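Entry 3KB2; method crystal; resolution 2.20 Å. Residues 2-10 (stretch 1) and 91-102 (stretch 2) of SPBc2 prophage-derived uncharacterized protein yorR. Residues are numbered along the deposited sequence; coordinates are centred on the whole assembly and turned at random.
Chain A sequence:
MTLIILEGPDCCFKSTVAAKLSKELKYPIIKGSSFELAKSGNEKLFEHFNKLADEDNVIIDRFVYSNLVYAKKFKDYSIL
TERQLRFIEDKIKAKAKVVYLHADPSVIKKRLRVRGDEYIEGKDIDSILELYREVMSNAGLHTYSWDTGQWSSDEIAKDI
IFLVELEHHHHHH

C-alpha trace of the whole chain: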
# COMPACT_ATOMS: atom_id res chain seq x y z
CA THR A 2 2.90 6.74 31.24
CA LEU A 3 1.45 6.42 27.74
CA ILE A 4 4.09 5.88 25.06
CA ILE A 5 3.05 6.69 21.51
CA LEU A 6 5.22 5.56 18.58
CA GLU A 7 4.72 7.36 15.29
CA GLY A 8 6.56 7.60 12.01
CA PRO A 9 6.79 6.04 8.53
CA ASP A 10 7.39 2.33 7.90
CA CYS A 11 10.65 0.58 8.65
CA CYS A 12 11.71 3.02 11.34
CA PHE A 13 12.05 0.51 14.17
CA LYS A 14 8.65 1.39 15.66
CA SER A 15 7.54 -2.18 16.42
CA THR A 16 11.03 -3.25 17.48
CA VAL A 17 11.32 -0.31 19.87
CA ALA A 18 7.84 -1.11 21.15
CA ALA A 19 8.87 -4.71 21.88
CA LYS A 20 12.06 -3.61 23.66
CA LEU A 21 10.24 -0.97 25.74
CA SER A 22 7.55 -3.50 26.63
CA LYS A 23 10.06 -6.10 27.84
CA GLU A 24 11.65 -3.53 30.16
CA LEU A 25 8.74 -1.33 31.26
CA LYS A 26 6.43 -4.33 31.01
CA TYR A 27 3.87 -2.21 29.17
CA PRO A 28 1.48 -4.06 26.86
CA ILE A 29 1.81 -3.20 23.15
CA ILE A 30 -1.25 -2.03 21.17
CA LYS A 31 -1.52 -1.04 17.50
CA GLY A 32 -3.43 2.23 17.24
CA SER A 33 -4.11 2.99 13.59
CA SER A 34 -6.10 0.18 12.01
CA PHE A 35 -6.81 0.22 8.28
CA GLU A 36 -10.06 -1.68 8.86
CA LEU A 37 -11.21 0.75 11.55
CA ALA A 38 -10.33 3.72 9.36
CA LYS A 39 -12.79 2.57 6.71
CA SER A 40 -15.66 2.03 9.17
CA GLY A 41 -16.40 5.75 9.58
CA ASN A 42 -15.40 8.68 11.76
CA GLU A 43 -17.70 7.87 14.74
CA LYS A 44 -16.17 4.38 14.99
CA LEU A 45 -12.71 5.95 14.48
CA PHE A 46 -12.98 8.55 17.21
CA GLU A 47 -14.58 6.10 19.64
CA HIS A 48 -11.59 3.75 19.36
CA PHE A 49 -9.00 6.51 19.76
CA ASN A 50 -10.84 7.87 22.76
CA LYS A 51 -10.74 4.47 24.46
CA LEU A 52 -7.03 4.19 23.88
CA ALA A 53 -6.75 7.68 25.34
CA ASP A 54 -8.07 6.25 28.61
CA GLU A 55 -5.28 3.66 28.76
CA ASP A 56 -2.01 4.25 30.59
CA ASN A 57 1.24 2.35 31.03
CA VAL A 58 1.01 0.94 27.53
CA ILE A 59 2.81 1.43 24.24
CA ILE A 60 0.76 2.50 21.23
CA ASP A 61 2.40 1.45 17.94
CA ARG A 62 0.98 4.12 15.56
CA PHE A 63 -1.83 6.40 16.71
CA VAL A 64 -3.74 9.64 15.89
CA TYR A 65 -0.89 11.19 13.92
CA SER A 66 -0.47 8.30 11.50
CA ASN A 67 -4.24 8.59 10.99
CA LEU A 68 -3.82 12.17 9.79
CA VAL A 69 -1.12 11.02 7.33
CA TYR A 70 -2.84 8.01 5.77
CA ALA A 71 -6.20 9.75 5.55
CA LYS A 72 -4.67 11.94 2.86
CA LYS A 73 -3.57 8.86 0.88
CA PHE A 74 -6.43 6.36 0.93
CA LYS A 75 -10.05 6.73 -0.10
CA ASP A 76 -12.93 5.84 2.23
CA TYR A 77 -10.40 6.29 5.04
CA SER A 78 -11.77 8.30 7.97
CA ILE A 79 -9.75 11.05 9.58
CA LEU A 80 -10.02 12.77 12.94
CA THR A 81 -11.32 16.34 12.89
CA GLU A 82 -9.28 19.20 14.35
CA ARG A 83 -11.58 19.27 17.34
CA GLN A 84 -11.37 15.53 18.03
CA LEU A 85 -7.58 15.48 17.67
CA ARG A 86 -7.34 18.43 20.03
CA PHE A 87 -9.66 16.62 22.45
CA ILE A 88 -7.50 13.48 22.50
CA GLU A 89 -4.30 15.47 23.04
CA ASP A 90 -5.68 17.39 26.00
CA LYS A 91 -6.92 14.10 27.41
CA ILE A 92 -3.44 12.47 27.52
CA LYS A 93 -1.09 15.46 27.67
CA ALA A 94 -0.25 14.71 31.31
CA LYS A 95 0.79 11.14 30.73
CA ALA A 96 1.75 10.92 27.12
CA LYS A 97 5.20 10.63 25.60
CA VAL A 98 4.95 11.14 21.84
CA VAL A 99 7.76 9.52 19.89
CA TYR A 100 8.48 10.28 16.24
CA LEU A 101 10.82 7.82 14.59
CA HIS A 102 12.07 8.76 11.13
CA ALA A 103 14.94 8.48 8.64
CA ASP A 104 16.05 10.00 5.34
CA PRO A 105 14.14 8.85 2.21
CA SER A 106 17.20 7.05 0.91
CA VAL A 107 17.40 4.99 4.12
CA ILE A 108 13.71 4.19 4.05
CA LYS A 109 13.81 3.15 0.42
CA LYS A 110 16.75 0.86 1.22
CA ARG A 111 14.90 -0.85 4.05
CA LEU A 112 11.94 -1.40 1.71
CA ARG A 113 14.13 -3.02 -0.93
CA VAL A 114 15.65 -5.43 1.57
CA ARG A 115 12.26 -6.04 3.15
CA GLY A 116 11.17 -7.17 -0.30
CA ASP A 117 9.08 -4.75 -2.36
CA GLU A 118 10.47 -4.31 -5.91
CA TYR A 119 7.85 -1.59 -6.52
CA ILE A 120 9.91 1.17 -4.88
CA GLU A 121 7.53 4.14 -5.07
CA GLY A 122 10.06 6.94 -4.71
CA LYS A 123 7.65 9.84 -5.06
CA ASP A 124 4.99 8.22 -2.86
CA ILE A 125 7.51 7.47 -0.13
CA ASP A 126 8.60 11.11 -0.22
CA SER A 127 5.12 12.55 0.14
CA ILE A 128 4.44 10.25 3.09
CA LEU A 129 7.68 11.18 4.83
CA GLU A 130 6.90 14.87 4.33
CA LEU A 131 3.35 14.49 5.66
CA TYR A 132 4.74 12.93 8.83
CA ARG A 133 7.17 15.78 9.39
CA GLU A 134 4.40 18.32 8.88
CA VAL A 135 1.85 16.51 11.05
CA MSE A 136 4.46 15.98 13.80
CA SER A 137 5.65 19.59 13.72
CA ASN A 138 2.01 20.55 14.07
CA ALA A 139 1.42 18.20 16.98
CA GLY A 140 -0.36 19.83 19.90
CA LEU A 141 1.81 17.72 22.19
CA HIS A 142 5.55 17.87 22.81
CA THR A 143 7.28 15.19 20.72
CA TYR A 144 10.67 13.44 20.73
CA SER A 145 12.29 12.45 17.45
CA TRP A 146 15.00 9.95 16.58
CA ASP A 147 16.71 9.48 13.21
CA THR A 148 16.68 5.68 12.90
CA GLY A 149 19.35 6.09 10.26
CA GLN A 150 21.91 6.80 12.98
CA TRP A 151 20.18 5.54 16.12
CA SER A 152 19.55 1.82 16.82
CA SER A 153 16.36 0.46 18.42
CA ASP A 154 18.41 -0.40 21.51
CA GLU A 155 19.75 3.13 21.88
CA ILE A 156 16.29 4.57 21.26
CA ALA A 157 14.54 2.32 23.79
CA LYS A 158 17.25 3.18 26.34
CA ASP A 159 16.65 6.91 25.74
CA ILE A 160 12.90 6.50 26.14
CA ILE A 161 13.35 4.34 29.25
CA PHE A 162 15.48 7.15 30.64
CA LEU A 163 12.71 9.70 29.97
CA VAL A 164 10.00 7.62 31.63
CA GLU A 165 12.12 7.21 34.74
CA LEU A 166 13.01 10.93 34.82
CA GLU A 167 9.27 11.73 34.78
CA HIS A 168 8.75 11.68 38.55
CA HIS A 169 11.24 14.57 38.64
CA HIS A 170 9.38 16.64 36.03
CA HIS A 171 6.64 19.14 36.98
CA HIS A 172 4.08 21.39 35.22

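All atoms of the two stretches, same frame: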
# COMPACT_ATOMS: atom_id res chain seq x y z
N THR A 2 3.16 5.64 32.21
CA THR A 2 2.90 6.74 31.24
C THR A 2 2.42 6.09 29.95
O THR A 2 2.45 4.86 29.81
CB THR A 2 4.19 7.58 30.97
OG1 THR A 2 5.03 6.92 30.01
CG2 THR A 2 4.99 7.77 32.26
N LEU A 3 1.95 6.91 29.01
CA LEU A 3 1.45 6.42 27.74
C LEU A 3 2.44 6.74 26.63
O LEU A 3 2.61 7.90 26.26
CB LEU A 3 0.09 7.06 27.43
CG LEU A 3 -0.58 6.73 26.10
CD1 LEU A 3 -0.88 5.25 26.03
CD2 LEU A 3 -1.87 7.55 25.98
N ILE A 4 3.09 5.70 26.11
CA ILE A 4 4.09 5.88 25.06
C ILE A 4 3.50 5.69 23.68
O ILE A 4 2.98 4.63 23.36
CB ILE A 4 5.26 4.90 25.25
CG1 ILE A 4 5.81 5.02 26.68
CG2 ILE A 4 6.35 5.19 24.23
CD1 ILE A 4 6.85 3.99 27.03
N ILE A 5 3.59 6.73 22.86
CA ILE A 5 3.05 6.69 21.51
C ILE A 5 4.18 6.70 20.48
O ILE A 5 5.02 7.61 20.46
CB ILE A 5 2.11 7.90 21.29
CG1 ILE A 5 0.94 7.82 22.29
CG2 ILE A 5 1.57 7.90 19.89
CD1 ILE A 5 0.29 9.14 22.55
N LEU A 6 4.19 5.69 19.62
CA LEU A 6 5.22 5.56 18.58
C LEU A 6 4.65 5.89 17.21
O LEU A 6 3.76 5.22 16.71
CB LEU A 6 5.77 4.13 18.59
CG LEU A 6 6.32 3.75 19.96
CD1 LEU A 6 6.78 2.30 19.96
CD2 LEU A 6 7.48 4.68 20.33
N GLU A 7 5.19 6.93 16.59
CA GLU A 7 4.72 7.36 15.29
C GLU A 7 5.87 7.48 14.31
O GLU A 7 7.04 7.57 14.71
CB GLU A 7 4.00 8.71 15.40
CG GLU A 7 2.71 8.66 16.21
CD GLU A 7 1.56 8.07 15.41
OE1 GLU A 7 1.78 7.07 14.70
OE2 GLU A 7 0.43 8.61 15.50
N GLY A 8 5.54 7.49 13.03
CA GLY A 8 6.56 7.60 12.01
C GLY A 8 6.29 6.65 10.87
O GLY A 8 5.49 5.71 11.00
N PRO A 9 6.94 6.87 9.72
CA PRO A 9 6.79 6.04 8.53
C PRO A 9 7.28 4.61 8.78
O PRO A 9 7.92 4.33 9.79
CB PRO A 9 7.64 6.76 7.49
CG PRO A 9 8.76 7.33 8.34
CD PRO A 9 7.96 7.92 9.49
N ASP A 10 6.99 3.73 7.83
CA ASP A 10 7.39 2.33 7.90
C ASP A 10 8.89 2.10 7.98
O ASP A 10 9.69 2.93 7.54
CB ASP A 10 6.87 1.57 6.69
CG ASP A 10 5.38 1.36 6.72
OD1 ASP A 10 4.88 0.67 5.80
OD2 ASP A 10 4.72 1.89 7.64
N LYS A 91 -6.61 15.22 26.55
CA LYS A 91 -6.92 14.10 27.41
C LYS A 91 -5.71 13.26 27.89
O LYS A 91 -5.78 12.63 28.95
CB LYS A 91 -7.94 13.21 26.70
CG LYS A 91 -8.40 12.02 27.50
CD LYS A 91 -9.57 11.33 26.83
CE LYS A 91 -9.96 10.11 27.63
NZ LYS A 91 -11.26 9.54 27.23
N ILE A 92 -4.61 13.26 27.14
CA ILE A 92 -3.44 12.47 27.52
C ILE A 92 -2.15 13.27 27.63
O ILE A 92 -1.07 12.70 27.73
CB ILE A 92 -3.19 11.36 26.48
CG1 ILE A 92 -2.64 11.97 25.19
CG2 ILE A 92 -4.50 10.61 26.20
CD1 ILE A 92 -2.37 10.98 24.08
N LYS A 93 -2.26 14.59 27.59
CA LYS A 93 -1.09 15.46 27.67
C LYS A 93 -0.28 15.28 28.94
O LYS A 93 0.94 15.47 28.94
CB LYS A 93 -1.53 16.93 27.55
CG LYS A 93 -2.37 17.45 28.72
CD LYS A 93 -3.15 18.72 28.36
CE LYS A 93 -3.84 19.31 29.58
NZ LYS A 93 -4.58 18.28 30.37
N ALA A 94 -0.93 14.89 30.03
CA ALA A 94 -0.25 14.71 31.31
C ALA A 94 0.31 13.32 31.55
O ALA A 94 0.76 13.01 32.65
CB ALA A 94 -1.18 15.08 32.45
N LYS A 95 0.31 12.48 30.53
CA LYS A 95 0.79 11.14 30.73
C LYS A 95 1.39 10.61 29.45
O LYS A 95 1.96 9.52 29.43
CB LYS A 95 -0.37 10.24 31.12
CG LYS A 95 -1.49 10.27 30.10
CD LYS A 95 -2.47 9.13 30.31
CE LYS A 95 -3.74 9.32 29.48
NZ LYS A 95 -4.65 8.14 29.63
N ALA A 96 1.26 11.38 28.39
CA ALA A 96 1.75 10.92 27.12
C ALA A 96 3.16 11.32 26.78
O ALA A 96 3.63 12.40 27.17
CB ALA A 96 0.81 11.37 26.01
N LYS A 97 3.84 10.42 26.08
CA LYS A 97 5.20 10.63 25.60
C LYS A 97 5.06 10.29 24.12
O LYS A 97 4.89 9.12 23.76
CB LYS A 97 6.18 9.67 26.27
CG LYS A 97 7.07 10.31 27.33
CD LYS A 97 6.26 10.97 28.44
CE LYS A 97 7.14 11.42 29.61
NZ LYS A 97 8.18 12.40 29.20
N VAL A 98 5.10 11.32 23.27
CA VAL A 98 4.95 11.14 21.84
C VAL A 98 6.29 10.97 21.14
O VAL A 98 7.10 11.89 21.10
CB VAL A 98 4.22 12.32 21.19
CG1 VAL A 98 4.01 12.04 19.71
CG2 VAL A 98 2.89 12.54 21.88
N VAL A 99 6.51 9.79 20.58
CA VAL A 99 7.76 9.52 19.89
C VAL A 99 7.60 9.51 18.38
O VAL A 99 6.67 8.91 17.85
CB VAL A 99 8.34 8.17 20.34
CG1 VAL A 99 9.67 7.92 19.65
CG2 VAL A 99 8.49 8.17 21.82
N TYR A 100 8.50 10.21 17.69
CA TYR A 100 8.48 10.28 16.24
C TYR A 100 9.77 9.65 15.72
O TYR A 100 10.85 10.20 15.89
CB TYR A 100 8.37 11.75 15.79
CG TYR A 100 8.55 12.00 14.30
CD1 TYR A 100 8.08 11.10 13.34
CD2 TYR A 100 9.20 13.16 13.84
CE1 TYR A 100 8.25 11.33 11.97
CE2 TYR A 100 9.37 13.40 12.46
CZ TYR A 100 8.89 12.48 11.54
OH TYR A 100 9.06 12.69 10.18
N LEU A 101 9.65 8.48 15.12
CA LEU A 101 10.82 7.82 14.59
C LEU A 101 10.84 8.01 13.09
O LEU A 101 9.87 7.69 12.40
CB LEU A 101 10.79 6.33 14.94
CG LEU A 101 10.74 5.99 16.43
CD1 LEU A 101 10.89 4.48 16.60
CD2 LEU A 101 11.87 6.70 17.16
N HIS A 102 11.96 8.52 12.57
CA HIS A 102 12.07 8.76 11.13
C HIS A 102 13.42 8.34 10.56
O HIS A 102 14.20 7.64 11.21
CB HIS A 102 11.83 10.24 10.83
CG HIS A 102 12.79 11.15 11.53
ND1 HIS A 102 12.68 11.46 12.87
CD2 HIS A 102 13.92 11.77 11.10
CE1 HIS A 102 13.69 12.23 13.23
NE2 HIS A 102 14.46 12.43 12.17

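Two parallel strands, 3-7 and 96-102, lie side by side with their axes 16° apart and 4.7 Å at closest approach, and the first rule of the contact is a ladder of backbone hydrogen bonds. Leu3 N gives to Lys95 O (2.6 Å), and Leu3 O receives Lys97 N (2.8 Å). The same pattern climbs by twos: Ile5 N to Lys97 O at 2.9 Å, Val99 N to Ile5 O at 2.6 Å, Glu7 N to Val99 O at 2.8 Å, and Leu101 N to Glu7 O at 2.8 Å. On the first strand the odd residues do all this bonding, each using both its N and its O to reach the two residues that flank its partner, as parallel pairing requires. Between the rungs, CA-H...O contacts close the remaining space, such as Ala96 CA to Leu3 O at 3.3 Å.

With the backbones fixed, the side chains divide between two faces. One carries Leu3, Ile5 and Glu7 beside Ala96, Val98 and Tyr100, and here shape complementarity is clearest. Ala96 contributes just a methyl, leaving a shallow place that larger neighbours fill. Ile5, with chi1 m and chi2 t, extends its CD1 to 4.1 Å from Ala96 CB and 4.3 Å from Val98 CG2. Ile92, arriving from the helix before the strand, points toward the first stretch and brings its own CD1 to 3.6 Å from Ile5 CD1. The same Ile92 CD1 lies 4.0 Å from Leu3 CD2, so one methyl serves as a knob against two side chains. Long, branched aliphatics suit this site because their ends can meet over the small alanine. Lys95 adds its aliphatic length, CE coming within 4.3 Å of Leu3 CD2, while its NZ is hydrogen-bonded elsewhere in the structure.

The other face carries Ile4 and Leu6 beside Lys97 and Val99. Val99 is the compact, beta-branched bump. Leu6 bends its end nearer to the second strand, placing CD2 3.6 Å from Val99 CB, and Ile4 CG2 adds a looser touch at 4.4 Å from Val99 CG2. The side chain of Lys97 starts on this face, but its end leads away to a partner elsewhere.

Beyond the last bridge, Gly8 is a rule in itself. An ideal CB would point toward the second strand and lie 2.0 Å from Leu101 O; the backbone angles would also jam it against the preceding carbonyl. Without it, Gly8 CA can sit 3.3 Å from Leu101 O. Pro9 follows closely, its CD 3.5 Å from Leu101 O and 4.2 Å from Tyr100 CE1. The tyrosine ring meets Glu7 O, Gly8 CA and Pro9 CD at its edge. Glu7 turns its end away from the second strand, and both carboxylate oxygens find hydrogen bonds elsewhere.

In all, 691 Å² is buried, counting both sides. The fit has one polar cost: Thr2 OG1 is covered by the contact without a partner, while Thr2 CB packs 3.3 Å from Lys95 O.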